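Local coordinates for designed helical repeat protein (Synthetic construct, PDB 5CWF) that has no known natural function, being a computationally designed scaffold built from stacked helical hairpins, and carries calcium ions in the crystal, at residues Asp24-Arg29 with Val72-Ala77; Ile31-Lys36 with Ala80-Glu85. All blocks are in the same frame, centred on the assembly; numbering follows the deposited sequence.

Overall arrangement
From the N terminus, helix 3-21 turns into helix 25-44, and helix 48-67 then leads on to helix 70-89; both contacts join helix 25-44 to helix 70-89, which run nearly parallel. Contact 1 comes first, closing a loop from the N-terminal end of helix 25-44 to Val72-Ala77. Contact 2 starts at Ile31-Lys36, inside that loop, and ends beyond it at Ala80-Glu85, so the two loops cross rather than nest. Their centres lie about 11 Å apart, and they meet where Ala77 O packs 3.7 Å from Ala34 CB. Helix 3-21 covers part of helix 25-44, while helix 115-134 continues the row beyond helix 70-89.

Contact 1 of 2, residues Asp24-Arg29 with Val72-Ala77; sequences DDEVAR and VAREIA. With CA (calcium ion), chain H; CA (calcium ion), chain E.
This is the calcium-flanked end of a helix-to-helix packing in a designed helical repeat, where the start of helix 25-44 lies beside helix 70-89. The two short axes run almost parallel, 18° apart, with 9.2 Å between them at closest approach. Val27 comes level with Arg74, and the Arg74 side chain carries the largest share of the contact. Its CG stands beside the backbone N, the chain bends at chi3 (87°), and the end swings across to helix 25-44. On the way, Arg74 CG packs at 3.8 Å against Val27 CG2. Glu26 CB sits over one face of the guanidinium, near its centre. Glu26 itself is extended beyond CG and brings OE1 to 3.0 Å from Arg74 NH1 in a salt bridge, the carboxylate turned 50° from the guanidinium. Glu71 also forms a salt bridge with NH1, so this nitrogen has two acidic partners, which probably offset the nearby charge of Arg29, whose NH2 comes to 3.8 Å from Arg74 NH2. An alanine in place of Arg74 would remove the partner of both Glu26 and Glu71 and the CG that packs on Val27, and would probably weaken the hold between the two helices here. Deeper in, Val27 CG1 faces Ala73 CB at 4.4 Å. At the helix start, Asp25 OD1 binds one calcium at 2.4 Å. Asp24, at the N-cap position, grips another with both carboxylate oxygens, OD1 and OD2 each 2.5 Å from the metal, in a site that includes two waters and Asp70.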
loop_
_atom_site.group_PDB
_atom_site.type_symbol
_atom_site.label_atom_id
_atom_site.label_comp_id
_atom_site.label_asym_id
_atom_site.label_seq_id
_atom_site.Cartn_x
_atom_site.Cartn_y
_atom_site.Cartn_z
ATOM N N ASP A 24 -1.160 -18.300 11.740
ATOM C CA ASP A 24 -0.403 -17.299 10.998
ATOM C C ASP A 24 -0.436 -15.999 11.807
ATOM O O ASP A 24 -0.969 -14.991 11.360
ATOM C CB ASP A 24 -0.987 -17.099 9.597
ATOM C CG ASP A 24 -0.780 -18.333 8.677
ATOM O OD1 ASP A 24 0.231 -19.044 8.829
ATOM O OD2 ASP A 24 -1.619 -18.585 7.790
ATOM N N ASP A 25 0.159 -16.033 12.993
ATOM C CA ASP A 25 0.015 -14.927 13.939
ATOM C C ASP A 25 0.683 -13.639 13.451
ATOM O O ASP A 25 0.172 -12.517 13.701
ATOM C CB ASP A 25 0.568 -15.354 15.291
ATOM C CG ASP A 25 -0.339 -16.349 15.992
ATOM O OD1 ASP A 25 -1.417 -15.937 16.505
ATOM O OD2 ASP A 25 -0.007 -17.562 15.977
ATOM N N GLU A 26 1.833 -13.760 12.798
ATOM C CA GLU A 26 2.511 -12.544 12.298
ATOM C C GLU A 26 1.772 -11.885 11.120
ATOM O O GLU A 26 1.789 -10.639 10.937
ATOM C CB GLU A 26 3.958 -12.907 11.933
ATOM C CG GLU A 26 4.809 -13.243 13.184
ATOM C CD GLU A 26 6.272 -13.570 12.884
ATOM O OE1 GLU A 26 6.562 -14.077 11.789
ATOM O OE2 GLU A 26 7.140 -13.306 13.748
ATOM N N VAL A 27 1.117 -12.695 10.307
ATOM C CA VAL A 27 0.289 -12.166 9.227
ATOM C C VAL A 27 -0.883 -11.407 9.829
ATOM O O VAL A 27 -1.235 -10.316 9.382
ATOM C CB VAL A 27 -0.263 -13.286 8.298
ATOM C CG1 VAL A 27 -1.181 -12.681 7.245
ATOM C CG2 VAL A 27 0.856 -14.008 7.617
ATOM N N ALA A 28 -1.508 -12.018 10.837
ATOM C CA ALA A 28 -2.658 -11.440 11.483
ATOM C C ALA A 28 -2.305 -10.094 12.117
ATOM O O ALA A 28 -3.076 -9.120 12.038
ATOM C CB ALA A 28 -3.184 -12.410 12.536
ATOM N N ARG A 29 -1.117 -10.028 12.711
ATOM C CA ARG A 29 -0.667 -8.793 13.339
ATOM C C ARG A 29 -0.546 -7.674 12.321
ATOM O O ARG A 29 -0.990 -6.547 12.554
ATOM C CB ARG A 29 0.692 -9.001 14.012
ATOM C CG ARG A 29 1.335 -7.733 14.584
ATOM C CD ARG A 29 2.704 -8.051 15.188
ATOM N NE ARG A 29 3.714 -8.317 14.160
ATOM C CZ ARG A 29 4.707 -9.198 14.278
ATOM N NH1 ARG A 29 4.849 -9.925 15.378
ATOM N NH2 ARG A 29 5.569 -9.347 13.285
ATOM N N VAL A 72 4.151 -13.056 1.409
ATOM C CA VAL A 72 3.822 -11.968 0.479
ATOM C C VAL A 72 2.677 -11.115 1.037
ATOM O O VAL A 72 2.652 -9.881 0.873
ATOM C CB VAL A 72 3.459 -12.518 -0.898
ATOM C CG1 VAL A 72 3.040 -11.390 -1.847
ATOM C CG2 VAL A 72 4.657 -13.258 -1.473
ATOM N N ALA A 73 1.720 -11.778 1.674
ATOM C CA ALA A 73 0.595 -11.114 2.305
ATOM C C ALA A 73 1.109 -10.135 3.356
ATOM O O ALA A 73 0.578 -9.047 3.498
ATOM C CB ALA A 73 -0.352 -12.125 2.931
ATOM N N ARG A 74 2.132 -10.539 4.097
ATOM C CA ARG A 74 2.728 -9.658 5.099
ATOM C C ARG A 74 3.313 -8.404 4.467
ATOM O O ARG A 74 3.206 -7.317 5.027
ATOM C CB ARG A 74 3.835 -10.366 5.877
ATOM C CG ARG A 74 3.384 -11.189 7.002
ATOM C CD ARG A 74 4.573 -11.972 7.569
ATOM N NE ARG A 74 5.318 -11.231 8.578
ATOM C CZ ARG A 74 6.312 -11.766 9.278
ATOM N NH1 ARG A 74 6.660 -13.009 9.031
ATOM N NH2 ARG A 74 6.931 -11.069 10.228
ATOM N N GLU A 75 3.950 -8.551 3.313
ATOM C CA GLU A 75 4.568 -7.400 2.648
ATOM C C GLU A 75 3.546 -6.414 2.123
ATOM O O GLU A 75 3.769 -5.216 2.195
ATOM C CB GLU A 75 5.503 -7.847 1.529
ATOM C CG GLU A 75 6.599 -8.779 2.055
ATOM C CD GLU A 75 7.919 -8.623 1.345
ATOM O OE1 GLU A 75 8.380 -7.478 1.174
ATOM O OE2 GLU A 75 8.496 -9.658 0.956
ATOM N N ILE A 76 2.436 -6.907 1.581
ATOM C CA ILE A 76 1.384 -6.022 1.115
ATOM C C ILE A 76 0.762 -5.307 2.313
ATOM O O ILE A 76 0.527 -4.099 2.258
ATOM C CB ILE A 76 0.322 -6.781 0.289
ATOM C CG1 ILE A 76 0.907 -7.128 -1.080
ATOM C CG2 ILE A 76 -0.918 -5.933 0.067
ATOM C CD1 ILE A 76 0.114 -8.190 -1.853
ATOM N N ALA A 77 0.500 -6.036 3.399
ATOM C CA ALA A 77 -0.062 -5.406 4.591
ATOM C C ALA A 77 0.903 -4.344 5.137
ATOM O O ALA A 77 0.492 -3.232 5.521
ATOM C CB ALA A 77 -0.367 -6.453 5.658
HETATM CA CA CA H . -0.097 -20.223 6.658
HETATM CA CA CA E . -1.533 -15.329 18.838
HETATM O O HOH W 1 -1.188 -22.032 7.918
HETATM O O HOH W 2 1.811 -21.249 7.431
#

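Contact 2 of 2, residues Ile31-Lys36 with Ala80-Glu85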
loop_
_atom_site.group_PDB
_atom_site.type_symbol
_atom_site.label_atom_id
_atom_site.label_comp_id
_atom_site.label_asym_id
_atom_site.label_seq_id
_atom_site.Cartn_x
_atom_site.Cartn_y
_atom_site.Cartn_z
ATOM N N ILE A 31 -1.952 -7.440 9.273
ATOM C CA ILE A 31 -3.252 -7.031 8.744
ATOM C C ILE A 31 -3.937 -6.113 9.754
ATOM O O ILE A 31 -4.470 -5.050 9.404
ATOM C CB ILE A 31 -4.152 -8.248 8.448
ATOM C CG1 ILE A 31 -3.532 -9.097 7.352
ATOM C CG2 ILE A 31 -5.579 -7.792 8.114
ATOM C CD1 ILE A 31 -4.282 -10.401 7.093
ATOM N N GLU A 32 -3.887 -6.493 11.029
ATOM C CA GLU A 32 -4.498 -5.677 12.054
ATOM C C GLU A 32 -3.836 -4.301 12.154
ATOM O O GLU A 32 -4.537 -3.298 12.273
ATOM C CB GLU A 32 -4.470 -6.408 13.413
ATOM C CG GLU A 32 -5.404 -5.777 14.409
ATOM C CD GLU A 32 -5.554 -6.572 15.707
ATOM O OE1 GLU A 32 -5.400 -7.819 15.683
ATOM O OE2 GLU A 32 -5.832 -5.940 16.748
ATOM N N ARG A 33 -2.505 -4.238 12.064
ATOM C CA ARG A 33 -1.814 -2.944 12.074
ATOM C C ARG A 33 -2.265 -2.043 10.926
ATOM O O ARG A 33 -2.465 -0.853 11.126
ATOM C CB ARG A 33 -0.295 -3.117 12.013
ATOM C CG ARG A 33 0.448 -1.802 12.252
ATOM C CD ARG A 33 1.936 -2.038 12.503
ATOM N NE ARG A 33 2.704 -2.220 11.275
ATOM C CZ ARG A 33 3.211 -1.220 10.554
ATOM N NH1 ARG A 33 3.010 0.042 10.923
ATOM N NH2 ARG A 33 3.917 -1.482 9.461
ATOM N N ALA A 34 -2.370 -2.587 9.719
ATOM C CA ALA A 34 -2.806 -1.808 8.578
ATOM C C ALA A 34 -4.242 -1.322 8.754
ATOM O O ALA A 34 -4.543 -0.157 8.515
ATOM C CB ALA A 34 -2.663 -2.637 7.275
ATOM N N ALA A 35 -5.128 -2.225 9.155
ATOM C CA ALA A 35 -6.521 -1.873 9.405
ATOM C C ALA A 35 -6.614 -0.764 10.456
ATOM O O ALA A 35 -7.379 0.178 10.295
ATOM C CB ALA A 35 -7.303 -3.090 9.865
ATOM N N LYS A 36 -5.818 -0.859 11.520
ATOM C CA LYS A 36 -5.901 0.130 12.591
ATOM C C LYS A 36 -5.416 1.504 12.117
ATOM O O LYS A 36 -6.000 2.542 12.473
ATOM C CB LYS A 36 -5.085 -0.309 13.814
ATOM C CG LYS A 36 -5.019 0.755 14.920
ATOM C CD LYS A 36 -4.429 0.219 16.224
ATOM C CE LYS A 36 -5.444 -0.629 16.985
ATOM N NZ LYS A 36 -6.400 0.189 17.793
ATOM N N ALA A 80 0.823 -1.300 2.884
ATOM C CA ALA A 80 -0.399 -0.545 3.119
ATOM C C ALA A 80 -0.285 0.313 4.377
ATOM O O ALA A 80 -0.589 1.506 4.346
ATOM C CB ALA A 80 -1.590 -1.478 3.229
ATOM N N ALA A 81 0.157 -0.285 5.478
ATOM C CA ALA A 81 0.279 0.443 6.738
ATOM C C ALA A 81 1.271 1.606 6.603
ATOM O O ALA A 81 1.032 2.698 7.139
ATOM C CB ALA A 81 0.686 -0.488 7.866
ATOM N N GLU A 82 2.377 1.396 5.893
ATOM C CA GLU A 82 3.373 2.462 5.766
ATOM C C GLU A 82 2.859 3.584 4.845
ATOM O O GLU A 82 3.189 4.756 5.057
ATOM C CB GLU A 82 4.689 1.888 5.255
ATOM C CG GLU A 82 5.368 0.928 6.260
ATOM C CD GLU A 82 5.697 1.555 7.618
ATOM O OE1 GLU A 82 6.356 2.617 7.659
ATOM O OE2 GLU A 82 5.261 0.997 8.659
ATOM N N ILE A 83 2.068 3.230 3.831
ATOM C CA ILE A 83 1.425 4.227 2.969
ATOM C C ILE A 83 0.510 5.114 3.805
ATOM O O ILE A 83 0.502 6.346 3.658
ATOM C CB ILE A 83 0.618 3.546 1.835
ATOM C CG1 ILE A 83 1.547 2.972 0.776
ATOM C CG2 ILE A 83 -0.325 4.515 1.164
ATOM C CD1 ILE A 83 0.854 2.036 -0.218
ATOM N N VAL A 84 -0.270 4.493 4.688
ATOM C CA VAL A 84 -1.171 5.271 5.537
ATOM C C VAL A 84 -0.369 6.142 6.492
ATOM O O VAL A 84 -0.727 7.302 6.689
ATOM C CB VAL A 84 -2.164 4.385 6.328
ATOM C CG1 VAL A 84 -3.142 5.268 7.126
ATOM C CG2 VAL A 84 -2.970 3.522 5.377
ATOM N N GLU A 85 0.697 5.602 7.096
ATOM C CA GLU A 85 1.539 6.413 7.986
ATOM C C GLU A 85 2.093 7.661 7.276
ATOM O O GLU A 85 2.138 8.756 7.858
ATOM C CB GLU A 85 2.690 5.574 8.549
ATOM C CG GLU A 85 2.254 4.610 9.649
ATOM C CD GLU A 85 3.409 3.819 10.253
ATOM O OE1 GLU A 85 4.583 4.066 9.892
ATOM O OE2 GLU A 85 3.141 2.968 11.134
#
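Ala80 opens the segment with a light touch, its CB 4.3 Å from CB of Ala34. One residue on, Ala81 is the point of closest backbone approach: its CA lies 4.2 Å from that of Ala34, a spacing that two methyl side chains readily allow. Ala81 CB also rests under one face of the Arg33 guanidinium, off-centre, nearer the edge of the group, with NH2 its nearest atom at 3.7 Å. This is parallel packing between helix 25-44 and helix 70-89 of the designed helical repeat protein, the short axes crossing at 25°, with alanines at the close approach and a salt-bridge network beside them. Glu82 supplies the first acid of that network. Bent at chi2 (-59°), it brings OE2 to 2.9 Å from Arg33 NH2 at the edge of the guanidinium; the hydrogen bond uses the anti lone pair and lies near the guanidinium plane, while a second bond from NH1 to the same oxygen is weak. Arg33 reaches there with CG anti to the backbone N and a bend at chi3, and Glu30 is a further partner of its NH2. Val84 points toward helix 25-44, packing on Ile38 and Ala41 there, and also touches Met54 and Leu57 of helix 48-67. Glu85, extended beyond CG, sets OE2 2.9 Å from Arg33 NH1, its carboxylate turned 64° from the guanidinium. The remaining oxygens, OE1 of Glu82 and OE1 of Glu85, both form salt bridges with Arg133 NH1.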